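Local coordinates for bifunctional autolysin (Staphylococcus aureus subsp. aureus Mu50, PDB 6FXO), which hydrolyses peptidoglycan and, as a family 73 glycoside hydrolase, probably cleaves the glycan strands at N-acetylglucosamine during cell-wall turnover, at residues A[61-73]-A[228-241]. Sequence-based numbering, arbitrary orientation.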
# COMPACT_ATOMS: atom_id res chain seq x y z
N LYS A 61 -3.70 -7.89 -10.91
CA LYS A 61 -3.41 -6.62 -11.56
C LYS A 61 -3.40 -5.43 -10.58
O LYS A 61 -2.92 -4.39 -10.94
CB LYS A 61 -4.35 -6.29 -12.76
CG LYS A 61 -5.88 -6.32 -12.49
CD LYS A 61 -6.69 -6.18 -13.82
CE LYS A 61 -8.21 -6.09 -13.65
NZ LYS A 61 -8.98 -5.99 -14.94
N TYR A 62 -3.88 -5.60 -9.31
CA TYR A 62 -3.86 -4.46 -8.43
C TYR A 62 -2.49 -3.94 -8.06
O TYR A 62 -2.43 -2.85 -7.50
CB TYR A 62 -4.96 -4.51 -7.30
CG TYR A 62 -6.37 -4.18 -7.80
CD1 TYR A 62 -7.09 -5.09 -8.57
CD2 TYR A 62 -6.96 -2.94 -7.56
CE1 TYR A 62 -8.33 -4.77 -9.10
CE2 TYR A 62 -8.24 -2.60 -8.09
CZ TYR A 62 -8.90 -3.52 -8.84
OH TYR A 62 -10.18 -3.24 -9.25
N GLN A 63 -1.39 -4.74 -8.36
CA GLN A 63 -0.04 -4.31 -8.04
C GLN A 63 0.35 -3.18 -8.99
O GLN A 63 1.32 -2.48 -8.76
CB GLN A 63 1.00 -5.45 -8.07
CG GLN A 63 1.27 -6.16 -9.39
CD GLN A 63 1.89 -7.49 -8.99
OE1 GLN A 63 3.15 -7.55 -8.67
NE2 GLN A 63 0.99 -8.57 -8.98
N PHE A 64 -0.37 -3.09 -10.09
CA PHE A 64 -0.15 -2.04 -11.10
C PHE A 64 -1.10 -0.83 -10.89
O PHE A 64 -1.05 0.12 -11.66
CB PHE A 64 -0.20 -2.54 -12.50
CG PHE A 64 0.55 -3.82 -12.75
CD1 PHE A 64 1.96 -3.89 -12.62
CD2 PHE A 64 -0.14 -4.97 -13.08
CE1 PHE A 64 2.59 -5.06 -12.80
CE2 PHE A 64 0.54 -6.17 -13.26
CZ PHE A 64 1.90 -6.21 -13.12
N LEU A 65 -2.00 -0.91 -9.89
CA LEU A 65 -2.90 0.22 -9.67
C LEU A 65 -2.03 1.45 -9.18
O LEU A 65 -1.18 1.27 -8.32
CB LEU A 65 -3.96 -0.10 -8.56
CG LEU A 65 -4.90 1.01 -8.10
CD1 LEU A 65 -6.13 1.17 -9.12
CD2 LEU A 65 -5.34 0.84 -6.61
N ARG A 66 -2.27 2.66 -9.68
CA ARG A 66 -1.49 3.79 -9.20
C ARG A 66 -2.04 4.38 -7.89
O ARG A 66 -3.15 4.86 -7.80
CB ARG A 66 -1.39 4.92 -10.28
CG ARG A 66 -0.60 4.59 -11.56
CD ARG A 66 0.95 4.80 -11.50
NE ARG A 66 1.25 6.23 -11.37
CZ ARG A 66 1.68 7.03 -12.34
NH1 ARG A 66 1.87 6.57 -13.57
NH2 ARG A 66 1.87 8.32 -12.10
N LEU A 67 -1.23 4.24 -6.85
CA LEU A 67 -1.41 4.65 -5.49
C LEU A 67 -1.28 6.15 -5.27
O LEU A 67 -1.66 6.67 -4.23
CB LEU A 67 -0.33 3.83 -4.68
CG LEU A 67 -0.46 2.25 -4.79
CD1 LEU A 67 0.54 1.54 -3.94
CD2 LEU A 67 -1.90 1.83 -4.23
N ASP A 68 -0.67 6.85 -6.23
CA ASP A 68 -0.48 8.29 -6.17
C ASP A 68 -1.72 8.96 -6.77
O ASP A 68 -1.82 10.17 -6.81
CB ASP A 68 0.82 8.68 -6.89
CG ASP A 68 0.90 8.22 -8.33
OD1 ASP A 68 0.56 7.06 -8.59
OD2 ASP A 68 1.39 9.00 -9.17
N GLN A 69 -2.68 8.15 -7.25
CA GLN A 69 -3.86 8.75 -7.83
C GLN A 69 -5.17 8.54 -7.17
O GLN A 69 -5.73 7.46 -7.22
CB GLN A 69 -4.02 8.40 -9.32
CG GLN A 69 -4.35 9.67 -10.13
CD GLN A 69 -3.81 9.71 -11.55
OE1 GLN A 69 -2.59 9.69 -11.76
NE2 GLN A 69 -4.68 9.90 -12.55
N PRO A 70 -5.67 9.56 -6.53
CA PRO A 70 -6.96 9.41 -5.90
C PRO A 70 -8.03 9.14 -6.94
O PRO A 70 -7.91 9.57 -8.08
CB PRO A 70 -7.20 10.76 -5.24
CG PRO A 70 -5.86 11.32 -5.07
CD PRO A 70 -5.12 10.90 -6.29
N GLN A 71 -9.00 8.41 -6.54
CA GLN A 71 -10.13 8.02 -7.31
C GLN A 71 -11.18 8.74 -6.55
O GLN A 71 -11.06 8.92 -5.34
CB GLN A 71 -10.37 6.52 -7.19
CG GLN A 71 -11.04 5.94 -8.40
CD GLN A 71 -11.19 4.45 -8.27
OE1 GLN A 71 -10.24 3.70 -8.35
NE2 GLN A 71 -12.38 3.98 -8.04
N ASN A 72 -12.20 9.15 -7.20
CA ASN A 72 -13.23 9.85 -6.45
C ASN A 72 -14.23 8.89 -5.90
O ASN A 72 -15.39 8.96 -6.29
CB ASN A 72 -13.90 10.90 -7.30
CG ASN A 72 -12.88 11.82 -7.86
OD1 ASN A 72 -12.27 12.57 -7.10
ND2 ASN A 72 -12.64 11.84 -9.16
N ILE A 73 -13.81 8.00 -5.01
CA ILE A 73 -14.82 7.08 -4.51
C ILE A 73 -15.82 7.87 -3.66
O ILE A 73 -15.42 8.77 -2.93
CB ILE A 73 -14.18 5.86 -3.79
CG1 ILE A 73 -13.00 5.34 -4.64
CG2 ILE A 73 -15.21 4.73 -3.63
CD1 ILE A 73 -12.28 4.12 -4.06
N TYR A 228 -11.31 -3.21 -2.31
CA TYR A 228 -12.06 -2.64 -3.39
C TYR A 228 -13.40 -3.32 -3.53
O TYR A 228 -14.36 -2.62 -3.79
CB TYR A 228 -11.35 -2.74 -4.77
CG TYR A 228 -10.62 -1.48 -5.13
CD1 TYR A 228 -9.25 -1.32 -4.82
CD2 TYR A 228 -11.28 -0.43 -5.77
CE1 TYR A 228 -8.59 -0.13 -5.13
CE2 TYR A 228 -10.63 0.77 -6.06
CZ TYR A 228 -9.29 0.92 -5.75
OH TYR A 228 -8.68 2.11 -6.08
N ASP A 229 -13.45 -4.62 -3.40
CA ASP A 229 -14.69 -5.34 -3.50
C ASP A 229 -15.64 -5.08 -2.34
O ASP A 229 -16.83 -5.09 -2.53
CB ASP A 229 -14.47 -6.86 -3.64
CG ASP A 229 -13.65 -7.27 -4.84
OD1 ASP A 229 -13.83 -6.67 -5.92
OD2 ASP A 229 -12.91 -8.27 -4.74
N LYS A 230 -15.09 -4.85 -1.15
CA LYS A 230 -15.93 -4.61 0.01
C LYS A 230 -16.50 -3.28 -0.10
O LYS A 230 -17.66 -3.09 0.22
CB LYS A 230 -15.12 -4.71 1.33
CG LYS A 230 -15.31 -6.08 2.00
CD LYS A 230 -15.40 -6.05 3.52
CE LYS A 230 -15.45 -7.41 4.18
NZ LYS A 230 -15.49 -7.31 5.68
N ILE A 231 -15.68 -2.34 -0.52
CA ILE A 231 -16.06 -0.99 -0.69
C ILE A 231 -17.04 -0.81 -1.75
O ILE A 231 -17.90 0.02 -1.59
CB ILE A 231 -14.82 -0.14 -0.96
CG1 ILE A 231 -14.12 0.22 0.33
CG2 ILE A 231 -15.21 1.12 -1.68
CD1 ILE A 231 -12.75 0.74 -0.00
N GLY A 232 -17.01 -1.57 -2.79
CA GLY A 232 -18.01 -1.33 -3.80
C GLY A 232 -17.52 -0.70 -5.07
O GLY A 232 -18.28 -0.16 -5.85
N GLU A 233 -16.24 -0.73 -5.27
CA GLU A 233 -15.64 -0.17 -6.44
C GLU A 233 -14.57 -1.06 -6.99
O GLU A 233 -14.26 -2.10 -6.43
CB GLU A 233 -15.06 1.23 -6.18
CG GLU A 233 -15.02 2.10 -7.44
CD GLU A 233 -15.96 3.30 -7.41
OE1 GLU A 233 -17.18 3.11 -7.43
OE2 GLU A 233 -15.45 4.43 -7.42
N VAL A 234 -14.00 -0.62 -8.10
CA VAL A 234 -12.93 -1.21 -8.90
C VAL A 234 -11.89 -0.09 -9.29
O VAL A 234 -12.25 1.09 -9.35
CB VAL A 234 -13.55 -1.84 -10.18
CG1 VAL A 234 -12.47 -2.42 -11.08
CG2 VAL A 234 -14.59 -2.89 -9.83
N GLY A 235 -10.60 -0.46 -9.50
CA GLY A 235 -9.59 0.53 -9.88
C GLY A 235 -9.71 1.07 -11.29
O GLY A 235 -10.20 0.39 -12.18
N LYS A 236 -9.25 2.24 -11.49
CA LYS A 236 -9.30 2.89 -12.79
C LYS A 236 -8.00 3.32 -13.41
O LYS A 236 -7.97 3.52 -14.61
CB LYS A 236 -10.20 4.14 -12.69
CG LYS A 236 -11.70 3.87 -12.81
CD LYS A 236 -12.44 4.34 -11.55
CE LYS A 236 -13.95 4.30 -11.67
NZ LYS A 236 -14.62 4.56 -10.36
N TYR A 237 -6.93 3.47 -12.61
CA TYR A 237 -5.65 3.89 -13.14
C TYR A 237 -4.61 2.87 -12.89
O TYR A 237 -4.24 2.57 -11.72
CB TYR A 237 -5.24 5.29 -12.62
CG TYR A 237 -6.30 6.35 -12.80
CD1 TYR A 237 -6.43 7.05 -14.00
CD2 TYR A 237 -7.19 6.66 -11.78
CE1 TYR A 237 -7.41 8.01 -14.18
CE2 TYR A 237 -8.18 7.62 -11.95
CZ TYR A 237 -8.29 8.29 -13.15
OH TYR A 237 -9.27 9.24 -13.32
N PHE A 238 -4.13 2.33 -14.02
CA PHE A 238 -3.10 1.29 -13.87
C PHE A 238 -1.85 1.59 -14.63
O PHE A 238 -1.86 2.38 -15.55
CB PHE A 238 -3.75 -0.07 -14.24
CG PHE A 238 -4.89 -0.54 -13.37
CD1 PHE A 238 -6.20 -0.03 -13.58
CD2 PHE A 238 -4.73 -1.54 -12.44
CE1 PHE A 238 -7.29 -0.53 -12.84
CE2 PHE A 238 -5.83 -2.05 -11.71
CZ PHE A 238 -7.10 -1.54 -11.91
N ASP A 239 -0.73 0.90 -14.26
CA ASP A 239 0.58 1.13 -14.91
C ASP A 239 1.35 -0.16 -14.90
O ASP A 239 1.83 -0.56 -13.85
CB ASP A 239 1.35 2.14 -14.03
CG ASP A 239 2.58 2.84 -14.61
OD1 ASP A 239 3.31 2.20 -15.40
OD2 ASP A 239 2.88 3.97 -14.16
N ILE A 240 1.47 -0.79 -16.07
CA ILE A 240 2.13 -2.03 -16.31
C ILE A 240 3.47 -1.99 -17.07
O ILE A 240 3.55 -1.56 -18.22
CB ILE A 240 1.08 -2.94 -17.03
CG1 ILE A 240 -0.27 -2.97 -16.24
CG2 ILE A 240 1.61 -4.35 -17.23
CD1 ILE A 240 -1.42 -3.68 -16.99
N PRO A 241 4.56 -2.34 -16.40
CA PRO A 241 5.87 -2.36 -17.06
C PRO A 241 5.88 -3.40 -18.17
O PRO A 241 5.26 -4.44 -17.98
CB PRO A 241 6.83 -2.81 -15.94
CG PRO A 241 6.12 -2.45 -14.65
CD PRO A 241 4.66 -2.69 -14.96
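Arg66 N donates to Tyr237 O (2.8 Å), and Asp239 N to Phe64 O (2.7 Å). These two backbone bonds flank Leu65 and Phe238 and make a single beta bridge.

Charges gather beside it. The guanidinium of Arg66 holds Asp68 side-on, with NE on OD1 and NH2 on OD2, nearly in plane. Arg66 NH1 reaches across to Asp239 OD2 (2.9 Å), meeting the anti side at a tilt. Bends at chi2 (-85°) and chi3 (-67°) fold the arginine back for both acids. Asp239 OD2 also pairs with Lys197.

In this glycoside hydrolase family 73 protein, the bridge joins the loop between helices 51-56 and 75-82 to strand 237-242, which pairs in parallel with strand 4-9. Farther along, Gln71 and Ile73 of the loop pack on the end of helix 216-231 and the turn after it.

Tyr62, Tyr228 and Phe238 form a buried aromatic cluster. Phe238 turns its edge to the face of Tyr62, with planes at 75°. Tyr62 and Tyr228 meet obliquely, neither stacked nor edge-to-face. Leu65 CD1 lies over the Phe238 face, 4.2 Å from the ring centroid. Gly235 N gives Tyr62 OH a nearly straight bond of 2.8 Å.

The amide of Gln71 is held by several groups. Gln71 NE2 donates to the anti lone pair of Glu233 OE2 (3.2 Å) and to Val234 O. Tyr228 OH, also bonded to Asn105, reaches OE1 from above the carbonyl plane. Lys236 NZ forms a salt bridge with the same Glu233 OE2 (3.1 Å).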